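Diaminopimelate decarboxylase (Psychromonas ingrahamii, PDB 4XG1) probably catalyses the decarboxylation of meso-diaminopimelate to L-lysine, the last step of the lysine pathway, as a homodimer with pyridoxal 5'-phosphate as cofactor. Local coordinates at residues I147-I155 with F172-Y183; F211-I222 with H234-G242. All coordinates share one frame; numbering follows the deposited sequence.

Contact 1: I147-I155 with F172-Y183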
loop_
_atom_site.group_PDB
_atom_site.type_symbol
_atom_site.label_atom_id
_atom_site.label_comp_id
_atom_site.label_asym_id
_atom_site.label_seq_id
_atom_site.Cartn_x
_atom_site.Cartn_y
_atom_site.Cartn_z
ATOM N N ILE B 147 28.125 2.976 14.364
ATOM C CA ILE B 147 27.183 3.994 13.882
ATOM C C ILE B 147 27.761 4.958 12.866
ATOM O O ILE B 147 28.941 5.304 12.945
ATOM C CB ILE B 147 26.582 4.799 15.022
ATOM C CG1 ILE B 147 27.620 5.734 15.640
ATOM C CG2 ILE B 147 25.973 3.916 16.084
ATOM C CD1 ILE B 147 27.430 7.177 15.220
ATOM N N SER B 148 26.952 5.312 11.871
ATOM C CA SER B 148 27.161 6.496 11.071
ATOM C C SER B 148 26.044 7.455 11.383
ATOM O O SER B 148 25.045 7.100 12.010
ATOM C CB SER B 148 27.137 6.234 9.590
ATOM O OG SER B 148 27.870 5.084 9.251
ATOM N N ILE B 149 26.214 8.688 10.933
ATOM C CA ILE B 149 25.151 9.642 10.989
ATOM C C ILE B 149 24.739 9.865 9.576
ATOM O O ILE B 149 25.579 10.014 8.692
ATOM C CB ILE B 149 25.588 10.971 11.581
ATOM C CG1 ILE B 149 26.326 10.770 12.923
ATOM C CG2 ILE B 149 24.379 11.900 11.785
ATOM C CD1 ILE B 149 25.421 10.420 14.070
ATOM N N ARG B 150 23.435 9.847 9.351
ATOM C CA ARG B 150 22.886 10.252 8.060
ATOM C C ARG B 150 22.887 11.797 7.994
ATOM O O ARG B 150 22.201 12.480 8.784
ATOM C CB ARG B 150 21.471 9.728 7.854
ATOM C CG ARG B 150 20.951 9.977 6.445
ATOM C CD ARG B 150 19.510 9.507 6.292
ATOM N NE ARG B 150 19.005 9.809 4.977
ATOM C CZ ARG B 150 17.850 9.392 4.501
ATOM N NH1 ARG B 150 17.076 8.606 5.207
ATOM N NH2 ARG B 150 17.486 9.765 3.291
ATOM N N ILE B 151 23.650 12.306 7.039
ATOM C CA ILE B 151 23.897 13.693 6.903
ATOM C C ILE B 151 23.227 14.207 5.660
ATOM O O ILE B 151 23.166 13.534 4.636
ATOM C CB ILE B 151 25.411 13.961 6.746
ATOM C CG1 ILE B 151 26.148 13.559 8.004
ATOM C CG2 ILE B 151 25.694 15.427 6.406
ATOM C CD1 ILE B 151 25.619 14.233 9.246
ATOM N N ASN B 152 22.663 15.393 5.803
ATOM C CA ASN B 152 22.075 16.105 4.712
ATOM C C ASN B 152 23.028 17.193 4.276
ATOM O O ASN B 152 23.056 18.288 4.861
ATOM C CB ASN B 152 20.718 16.702 5.126
ATOM C CG ASN B 152 19.774 15.660 5.693
ATOM O OD1 ASN B 152 19.943 14.482 5.462
ATOM N ND2 ASN B 152 18.767 16.107 6.435
ATOM N N PRO B 153 23.775 16.917 3.200
ATOM C CA PRO B 153 24.593 17.982 2.666
ATOM C C PRO B 153 23.824 19.180 2.147
ATOM O O PRO B 153 22.646 19.098 1.800
ATOM C CB PRO B 153 25.353 17.319 1.531
ATOM C CG PRO B 153 24.759 15.961 1.331
ATOM C CD PRO B 153 23.580 15.814 2.230
ATOM N N ASN B 154 24.553 20.262 1.996
ATOM C CA ASN B 154 24.030 21.522 1.603
ATOM C C ASN B 154 24.270 21.496 0.123
ATOM O O ASN B 154 25.206 22.116 -0.394
ATOM C CB ASN B 154 24.835 22.655 2.260
ATOM C CG ASN B 154 26.358 22.447 2.165
ATOM O OD1 ASN B 154 26.987 23.075 1.322
ATOM N ND2 ASN B 154 26.959 21.575 3.018
ATOM N N ILE B 155 23.454 20.712 -0.568
ATOM C CA ILE B 155 23.436 20.732 -2.018
ATOM C C ILE B 155 22.947 22.126 -2.473
ATOM O O ILE B 155 22.038 22.714 -1.866
ATOM C CB ILE B 155 22.511 19.620 -2.529
ATOM C CG1 ILE B 155 23.085 18.237 -2.118
ATOM C CG2 ILE B 155 22.220 19.740 -4.034
ATOM C CD1 ILE B 155 24.590 18.015 -2.307
ATOM N N PHE B 172 14.161 13.096 7.185
ATOM C CA PHE B 172 15.433 12.371 7.202
ATOM C C PHE B 172 16.673 13.201 7.554
ATOM O O PHE B 172 16.832 14.340 7.140
ATOM C CB PHE B 172 15.675 11.683 5.849
ATOM C CG PHE B 172 14.552 10.812 5.433
ATOM C CD1 PHE B 172 14.201 9.709 6.193
ATOM C CD2 PHE B 172 13.780 11.123 4.327
ATOM C CE1 PHE B 172 13.131 8.910 5.837
ATOM C CE2 PHE B 172 12.696 10.341 3.975
ATOM C CZ PHE B 172 12.355 9.234 4.747
ATOM N N GLY B 173 17.548 12.586 8.322
ATOM C CA GLY B 173 18.928 13.030 8.429
ATOM C C GLY B 173 19.186 14.163 9.359
ATOM O O GLY B 173 18.279 14.725 9.933
ATOM N N ILE B 174 20.463 14.460 9.512
ATOM C CA ILE B 174 20.919 15.601 10.281
ATOM C C ILE B 174 21.518 16.573 9.294
ATOM O O ILE B 174 22.301 16.202 8.397
ATOM C CB ILE B 174 21.995 15.198 11.269
ATOM C CG1 ILE B 174 21.498 14.079 12.203
ATOM C CG2 ILE B 174 22.480 16.413 12.061
ATOM C CD1 ILE B 174 20.416 14.498 13.152
ATOM N N GLU B 175 21.121 17.820 9.427
ATOM C CA GLU B 175 21.650 18.857 8.559
ATOM C C GLU B 175 23.153 19.040 8.831
ATOM O O GLU B 175 23.614 19.011 9.961
ATOM C CB GLU B 175 20.813 20.142 8.652
ATOM C CG GLU B 175 20.850 20.826 9.992
ATOM C CD GLU B 175 20.227 22.210 9.941
ATOM O OE1 GLU B 175 19.429 22.469 9.023
ATOM O OE2 GLU B 175 20.561 23.044 10.815
ATOM N N ILE B 176 23.910 19.175 7.751
ATOM C CA ILE B 176 25.374 19.274 7.815
ATOM C C ILE B 176 25.880 20.349 8.775
ATOM O O ILE B 176 26.913 20.191 9.396
ATOM C CB ILE B 176 25.969 19.483 6.409
ATOM C CG1 ILE B 176 27.478 19.211 6.422
ATOM C CG2 ILE B 176 25.643 20.874 5.911
ATOM C CD1 ILE B 176 27.963 18.367 5.255
ATOM N N GLU B 177 25.125 21.427 8.912
ATOM C CA GLU B 177 25.487 22.512 9.834
ATOM C C GLU B 177 25.639 22.016 11.261
ATOM O O GLU B 177 26.284 22.655 12.066
ATOM C CB GLU B 177 24.443 23.646 9.776
ATOM C CG GLU B 177 24.476 24.472 8.489
ATOM C CD GLU B 177 23.724 23.795 7.292
ATOM O OE1 GLU B 177 24.182 23.904 6.105
ATOM O OE2 GLU B 177 22.655 23.137 7.526
ATOM N N GLN B 178 25.008 20.904 11.586
ATOM C CA GLN B 178 25.086 20.379 12.927
ATOM C C GLN B 178 25.826 19.073 12.975
ATOM O O GLN B 178 25.810 18.413 14.000
ATOM C CB GLN B 178 23.698 20.161 13.509
ATOM C CG GLN B 178 22.784 21.362 13.421
ATOM C CD GLN B 178 21.396 20.976 13.820
ATOM O OE1 GLN B 178 21.202 20.209 14.762
ATOM N NE2 GLN B 178 20.403 21.498 13.100
ATOM N N ALA B 179 26.492 18.700 11.884
ATOM C CA ALA B 179 27.136 17.396 11.818
ATOM C C ALA B 179 28.102 17.195 12.982
ATOM O O ALA B 179 27.933 16.285 13.802
ATOM C CB ALA B 179 27.852 17.215 10.481
ATOM N N LEU B 180 29.071 18.097 13.086
ATOM C CA LEU B 180 30.147 17.990 14.085
ATOM C C LEU B 180 29.571 17.933 15.476
ATOM O O LEU B 180 29.983 17.134 16.295
ATOM C CB LEU B 180 31.085 19.181 13.968
ATOM C CG LEU B 180 31.739 19.336 12.587
ATOM C CD1 LEU B 180 32.246 20.761 12.318
ATOM C CD2 LEU B 180 32.850 18.321 12.439
ATOM N N ASP B 181 28.562 18.739 15.722
ATOM C CA ASP B 181 27.971 18.760 17.025
ATOM C C ASP B 181 27.434 17.394 17.409
ATOM O O ASP B 181 27.573 16.988 18.561
ATOM C CB ASP B 181 26.885 19.826 17.103
ATOM C CG ASP B 181 27.428 21.208 16.814
ATOM O OD1 ASP B 181 27.947 21.415 15.686
ATOM O OD2 ASP B 181 27.337 22.060 17.717
ATOM N N VAL B 182 26.782 16.691 16.484
ATOM C CA VAL B 182 26.160 15.425 16.860
ATOM C C VAL B 182 27.208 14.322 16.800
ATOM O O VAL B 182 27.157 13.382 17.583
ATOM C CB VAL B 182 24.877 15.047 16.048
ATOM C CG1 VAL B 182 23.784 16.103 16.181
ATOM C CG2 VAL B 182 25.194 14.796 14.592
ATOM N N TYR B 183 28.126 14.425 15.854
ATOM C CA TYR B 183 29.209 13.481 15.800
ATOM C C TYR B 183 29.968 13.530 17.103
ATOM O O TYR B 183 30.511 12.525 17.550
ATOM C CB TYR B 183 30.127 13.755 14.629
ATOM C CG TYR B 183 29.845 12.816 13.511
ATOM C CD1 TYR B 183 30.301 11.515 13.552
ATOM C CD2 TYR B 183 29.089 13.210 12.398
ATOM C CE1 TYR B 183 30.054 10.633 12.502
ATOM C CE2 TYR B 183 28.827 12.324 11.355
ATOM C CZ TYR B 183 29.305 11.040 11.416
ATOM O OH TYR B 183 29.088 10.165 10.383
#
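The amide of N152 reaches across to the backbone just before the next strand: N152 ND2 gives F172 O a hydrogen bond of 2.7 Å, close to straight (167° at the hydrogen), and the carbonyl oxygen lies in the plane of the amide. Turning CG to the side of the backbone N (chi1 -54°) brings ND2 to F172 O. N152 also pairs through its main chain, its N with I174 O at 2.7 Å and its O with I176 N at a slacker 3.1 Å. With I174 N bonded to R150 O, these make the short parallel pairing of strand 145-152 with strand 174-175, the two strands of a beta-alpha-beta unit in the TIM-barrel domain. On the same stretch, the extended side chain of R150 lays its guanidinium against F172. F172 CB sits 3.4 Å above the centre of that flat group, R150 NH1 comes within 3.2 Å of F172 CD1, and the two planes are only 19° apart. E126 forms a salt bridge with R150 NH1 and also accepts from G173 N. F172 itself packs on C348 of the second subunit. One residue before R150, I149 uses its two branches separately. I149 CG1 rests on the face of the Y183 ring, 3.5 Å from the centroid, whereas I149 CG2, anti to the backbone N, meets I174 CG1 at 3.6 Å. I151 CD1 comes in at the edge of the same ring and touches A179 CB. The contact thus has a polar end, where backbone, amide and guanidinium are paired, and a greasy end under helix 179-188. Because E126 holds both R150 and G173, its carboxylate probably offsets the buried charge of the arginine while fixing the loop beside it.

Contact 2: F211-I222 with H234-G242. With LLP ((2S)-2-amino-6-[[3-hydroxy-2-methyl-5-(phosphonooxymethyl)pyridin-4-yl]methylideneamino]hexanoic acid), chain T.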
loop_
_atom_site.group_PDB
_atom_site.type_symbol
_atom_site.label_atom_id
_atom_site.label_comp_id
_atom_site.label_asym_id
_atom_site.label_seq_id
_atom_site.Cartn_x
_atom_site.Cartn_y
_atom_site.Cartn_z
ATOM N N PHE B 211 24.999 13.595 -6.930
ATOM C CA PHE B 211 25.698 12.570 -6.151
ATOM C C PHE B 211 27.115 13.060 -5.838
ATOM O O PHE B 211 27.573 13.054 -4.700
ATOM C CB PHE B 211 25.730 11.263 -6.943
ATOM C CG PHE B 211 24.375 10.648 -7.145
ATOM C CD1 PHE B 211 23.711 10.046 -6.067
ATOM C CD2 PHE B 211 23.749 10.671 -8.381
ATOM C CE1 PHE B 211 22.443 9.476 -6.228
ATOM C CE2 PHE B 211 22.489 10.099 -8.547
ATOM C CZ PHE B 211 21.825 9.517 -7.469
ATOM N N ILE B 212 27.756 13.600 -6.857
ATOM C CA ILE B 212 29.096 14.145 -6.704
ATOM C C ILE B 212 29.077 15.299 -5.748
ATOM O O ILE B 212 29.860 15.393 -4.805
ATOM C CB ILE B 212 29.633 14.643 -8.047
ATOM C CG1 ILE B 212 29.700 13.516 -9.076
ATOM C CG2 ILE B 212 31.021 15.206 -7.851
ATOM C CD1 ILE B 212 30.516 12.308 -8.658
ATOM N N GLU B 213 28.170 16.219 -6.004
ATOM C CA GLU B 213 28.027 17.342 -5.092
ATOM C C GLU B 213 27.936 16.887 -3.655
ATOM O O GLU B 213 28.577 17.449 -2.783
ATOM C CB GLU B 213 26.843 18.209 -5.472
ATOM C CG GLU B 213 26.919 19.538 -4.729
ATOM C CD GLU B 213 26.102 20.673 -5.326
ATOM O OE1 GLU B 213 25.493 20.541 -6.430
ATOM O OE2 GLU B 213 26.088 21.735 -4.683
ATOM N N ALA B 214 27.153 15.855 -3.411
ATOM C CA ALA B 214 26.985 15.302 -2.072
ATOM C C ALA B 214 28.272 14.685 -1.526
ATOM O O ALA B 214 28.647 14.899 -0.361
ATOM C CB ALA B 214 25.884 14.248 -2.088
ATOM N N LEU B 215 28.932 13.908 -2.374
ATOM C CA LEU B 215 30.214 13.354 -2.004
ATOM C C LEU B 215 31.226 14.424 -1.537
ATOM O O LEU B 215 31.724 14.394 -0.379
ATOM C CB LEU B 215 30.780 12.565 -3.179
ATOM C CG LEU B 215 32.192 12.020 -3.045
ATOM C CD1 LEU B 215 32.318 11.276 -1.735
ATOM C CD2 LEU B 215 32.480 11.132 -4.209
ATOM N N ASP B 216 31.491 15.392 -2.417
ATOM C CA ASP B 216 32.373 16.527 -2.085
ATOM C C ASP B 216 32.135 17.033 -0.676
ATOM O O ASP B 216 33.062 17.121 0.114
ATOM C CB ASP B 216 32.193 17.657 -3.102
ATOM C CG ASP B 216 32.758 17.302 -4.495
ATOM O OD1 ASP B 216 33.458 16.263 -4.611
ATOM O OD2 ASP B 216 32.494 18.041 -5.478
ATOM N N LYS B 217 30.902 17.363 -0.338
ATOM C CA LYS B 217 30.633 18.011 0.954
ATOM C C LYS B 217 30.786 17.089 2.094
ATOM O O LYS B 217 31.015 17.526 3.223
ATOM C CB LYS B 217 29.235 18.572 0.989
ATOM C CG LYS B 217 28.974 19.260 -0.346
ATOM C CD LYS B 217 28.895 20.740 -0.151
ATOM C CE LYS B 217 28.250 21.301 -1.383
ATOM N NZ LYS B 217 28.029 22.750 -1.234
ATOM N N LEU B 218 30.619 15.807 1.831
ATOM C CA LEU B 218 30.831 14.815 2.876
ATOM C C LEU B 218 32.337 14.528 3.109
ATOM O O LEU B 218 32.741 14.303 4.255
ATOM C CB LEU B 218 30.071 13.510 2.564
ATOM C CG LEU B 218 28.547 13.617 2.503
ATOM C CD1 LEU B 218 27.938 12.322 1.987
ATOM C CD2 LEU B 218 27.908 13.993 3.824
ATOM N N LEU B 219 33.139 14.587 2.050
ATOM C CA LEU B 219 34.599 14.471 2.188
ATOM C C LEU B 219 35.163 15.624 2.994
ATOM O O LEU B 219 35.879 15.419 3.967
ATOM C CB LEU B 219 35.281 14.414 0.841
ATOM C CG LEU B 219 34.926 13.172 0.023
ATOM C CD1 LEU B 219 35.560 13.200 -1.351
ATOM C CD2 LEU B 219 35.334 11.910 0.765
ATOM N N ILE B 220 34.762 16.835 2.637
ATOM C CA ILE B 220 35.063 18.012 3.443
ATOM C C ILE B 220 34.738 17.737 4.889
ATOM O O ILE B 220 35.559 18.019 5.786
ATOM C CB ILE B 220 34.268 19.246 2.945
ATOM C CG1 ILE B 220 34.862 19.754 1.649
ATOM C CG2 ILE B 220 34.237 20.362 3.982
ATOM C CD1 ILE B 220 33.900 20.617 0.846
ATOM N N LEU B 221 33.542 17.222 5.141
ATOM C CA LEU B 221 33.120 16.955 6.531
ATOM C C LEU B 221 33.990 15.889 7.196
ATOM O O LEU B 221 34.234 15.949 8.404
ATOM C CB LEU B 221 31.651 16.498 6.593
ATOM C CG LEU B 221 31.172 15.886 7.918
ATOM C CD1 LEU B 221 31.246 16.900 9.045
ATOM C CD2 LEU B 221 29.743 15.356 7.826
ATOM N N ILE B 222 34.378 14.875 6.422
ATOM C CA ILE B 222 35.183 13.810 6.977
ATOM C C ILE B 222 36.500 14.374 7.479
ATOM O O ILE B 222 36.894 14.142 8.639
ATOM C CB ILE B 222 35.459 12.734 5.935
ATOM C CG1 ILE B 222 34.224 11.832 5.815
ATOM C CG2 ILE B 222 36.701 11.935 6.331
ATOM C CD1 ILE B 222 34.224 10.960 4.583
ATOM N N HIS B 234 34.268 4.288 6.941
ATOM C CA HIS B 234 33.509 4.193 5.665
ATOM C C HIS B 234 32.566 5.369 5.423
ATOM O O HIS B 234 32.156 6.079 6.352
ATOM C CB HIS B 234 32.724 2.872 5.587
ATOM C CG HIS B 234 31.628 2.758 6.601
ATOM N ND1 HIS B 234 30.382 3.326 6.422
ATOM C CD2 HIS B 234 31.594 2.150 7.818
ATOM C CE1 HIS B 234 29.638 3.099 7.490
ATOM N NE2 HIS B 234 30.344 2.375 8.346
ATOM N N LEU B 235 32.260 5.545 4.146
ATOM C CA LEU B 235 31.327 6.545 3.680
ATOM C C LEU B 235 30.238 5.875 2.865
ATOM O O LEU B 235 30.520 5.233 1.834
ATOM C CB LEU B 235 32.042 7.536 2.776
ATOM C CG LEU B 235 31.146 8.599 2.127
ATOM C CD1 LEU B 235 30.611 9.566 3.165
ATOM C CD2 LEU B 235 31.943 9.319 1.059
ATOM N N ASP B 236 29.004 6.023 3.337
ATOM C CA ASP B 236 27.837 5.395 2.716
ATOM C C ASP B 236 27.072 6.452 1.899
ATOM O O ASP B 236 26.549 7.426 2.434
ATOM C CB ASP B 236 26.956 4.806 3.837
ATOM C CG ASP B 236 25.772 3.981 3.300
ATOM O OD1 ASP B 236 25.212 4.282 2.225
ATOM O OD2 ASP B 236 25.332 3.082 4.027
ATOM N N LEU B 237 27.016 6.250 0.606
ATOM C CA LEU B 237 26.385 7.195 -0.296
ATOM C C LEU B 237 24.920 6.914 -0.674
ATOM O O LEU B 237 24.372 7.526 -1.586
ATOM C CB LEU B 237 27.223 7.267 -1.568
ATOM C CG LEU B 237 28.604 7.831 -1.293
ATOM C CD1 LEU B 237 29.468 7.735 -2.542
ATOM C CD2 LEU B 237 28.510 9.280 -0.805
ATOM N N GLY B 238 24.284 5.998 0.043
ATOM C CA GLY B 238 22.889 5.688 -0.154
ATOM C C GLY B 238 22.632 5.129 -1.522
ATOM O O GLY B 238 23.548 4.590 -2.168
ATOM N N GLY B 239 21.368 5.188 -1.934
ATOM C CA GLY B 239 20.945 4.756 -3.260
ATOM C C GLY B 239 20.501 5.990 -4.013
ATOM O O GLY B 239 21.061 7.070 -3.788
ATOM N N GLY B 240 19.498 5.838 -4.861
ATOM C CA GLY B 240 18.879 6.968 -5.517
ATOM C C GLY B 240 19.099 7.035 -7.011
ATOM O O GLY B 240 18.492 7.849 -7.702
ATOM N N LEU B 241 19.972 6.201 -7.530
ATOM C CA LEU B 241 20.232 6.231 -8.939
ATOM C C LEU B 241 18.969 5.751 -9.680
ATOM O O LEU B 241 18.418 4.659 -9.373
ATOM C CB LEU B 241 21.440 5.348 -9.298
ATOM C CG LEU B 241 21.779 5.274 -10.797
ATOM C CD1 LEU B 241 22.166 6.643 -11.346
ATOM C CD2 LEU B 241 22.909 4.285 -11.041
ATOM N N GLY B 242 18.540 6.552 -10.650
ATOM C CA GLY B 242 17.294 6.303 -11.323
ATOM C C GLY B 242 17.372 5.314 -12.462
ATOM O O GLY B 242 18.454 4.816 -12.776
HETATM N N1 LLP T . 18.815 3.933 1.164
HETATM C C2 LLP T . 17.909 4.609 1.880
HETATM C "C2'" LLP T . 18.291 5.133 3.241
HETATM C C3 LLP T . 16.563 4.786 1.304
HETATM O O3 LLP T . 15.620 5.488 1.975
HETATM C C4 LLP T . 16.272 4.245 -0.028
HETATM C "C4'" LLP T . 14.950 4.403 -0.711
HETATM C C5 LLP T . 17.357 3.519 -0.719
HETATM C C6 LLP T . 18.572 3.392 -0.061
HETATM C "C5'" LLP T . 17.184 2.896 -2.077
HETATM O OP4 LLP T . 16.862 3.809 -3.051
HETATM P P LLP T . 16.699 3.431 -4.599
HETATM O OP1 LLP T . 15.809 2.197 -4.582
HETATM O OP2 LLP T . 16.187 4.694 -5.329
HETATM O OP3 LLP T . 18.111 3.264 -5.195
HETATM N N LLP T . 8.235 3.739 -3.092
HETATM C CA LLP T . 9.034 4.679 -3.980
HETATM C CB LLP T . 10.533 4.497 -3.769
HETATM C CG LLP T . 11.197 5.457 -2.802
HETATM C CD LLP T . 12.081 4.748 -1.799
HETATM C CE LLP T . 12.897 5.773 -0.990
HETATM N NZ LLP T . 13.963 5.270 -0.099
HETATM C C LLP T . 8.752 4.336 -5.423
HETATM O O LLP T . 8.069 3.373 -5.729
HETATM O OXT LLP T . 9.203 4.988 -6.350
#
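L215 CD1 meets L235 CD2 at 3.4 Å in the tightest part of a standard TIM-barrel layer, where helix 209-227 lies over strand 234-236, the strand it leads into in the beta-alpha-beta unit. Helix segment 211-222 and strand 234-236 run roughly antiparallel, 148° between their directions. L235 works with both methyls: CD2 takes L215, and L235 CD1 lies 4.0 Å from L218 CD1 and 4.1 Å from I222 CD1. Its CG stands anti to the backbone N (chi1 176°), which extends the fork toward the helix, among L215, L218 and I222. L237 CD2 then fills in beside L218 CD1 at 4.2 Å, the two side chains lying alongside and pointing opposite ways. I260 of helix 253-262 packs on both L215 and L237, so this leucine layer continues into the next helix.

Beyond the strand, in the loop 237-242, the apolar interlocking gives way to a ring edge set against backbone. Here F211 CE1 lies 3.7 Å from G239 O, with G240 O in the ring plane; Y256 meets the same ring edge-to-face. The outer face of the helix is the loose side: I220 is exposed, while D216 pairs with R263 and K217 with N154. Earlier in the same segment as the glycines, D236 OD1 accepts G238 N in an Asx turn that starts the glycine run. The run ends at the cofactor's phosphate: G240 N bonds LLP OP3 at 2.9 Å, with 166° at the hydrogen.

The two contacts share the barrel sheet, with strand 192-198 between their strands; their centres are about 12 Å apart, and contact 1 closes in the chain before contact 2 opens. They meet directly: N154 OD1 and K217 NZ are 2.8 Å apart, a probable hydrogen bond, I155 CD1 packs 3.5 Å from A214 N, and I151 rests on L218 of the helix. Inside the barrel S148 OG lies 3.2 Å from H234 CE1. Both reach LLP, from different elements: the R150 side chain of contact 1 comes within about 4 Å of it, whereas contact 2 supplies the glycine loop at its phosphate. H200 is a common partner, through its O to R150 NH2 and through ND1 to G239 N.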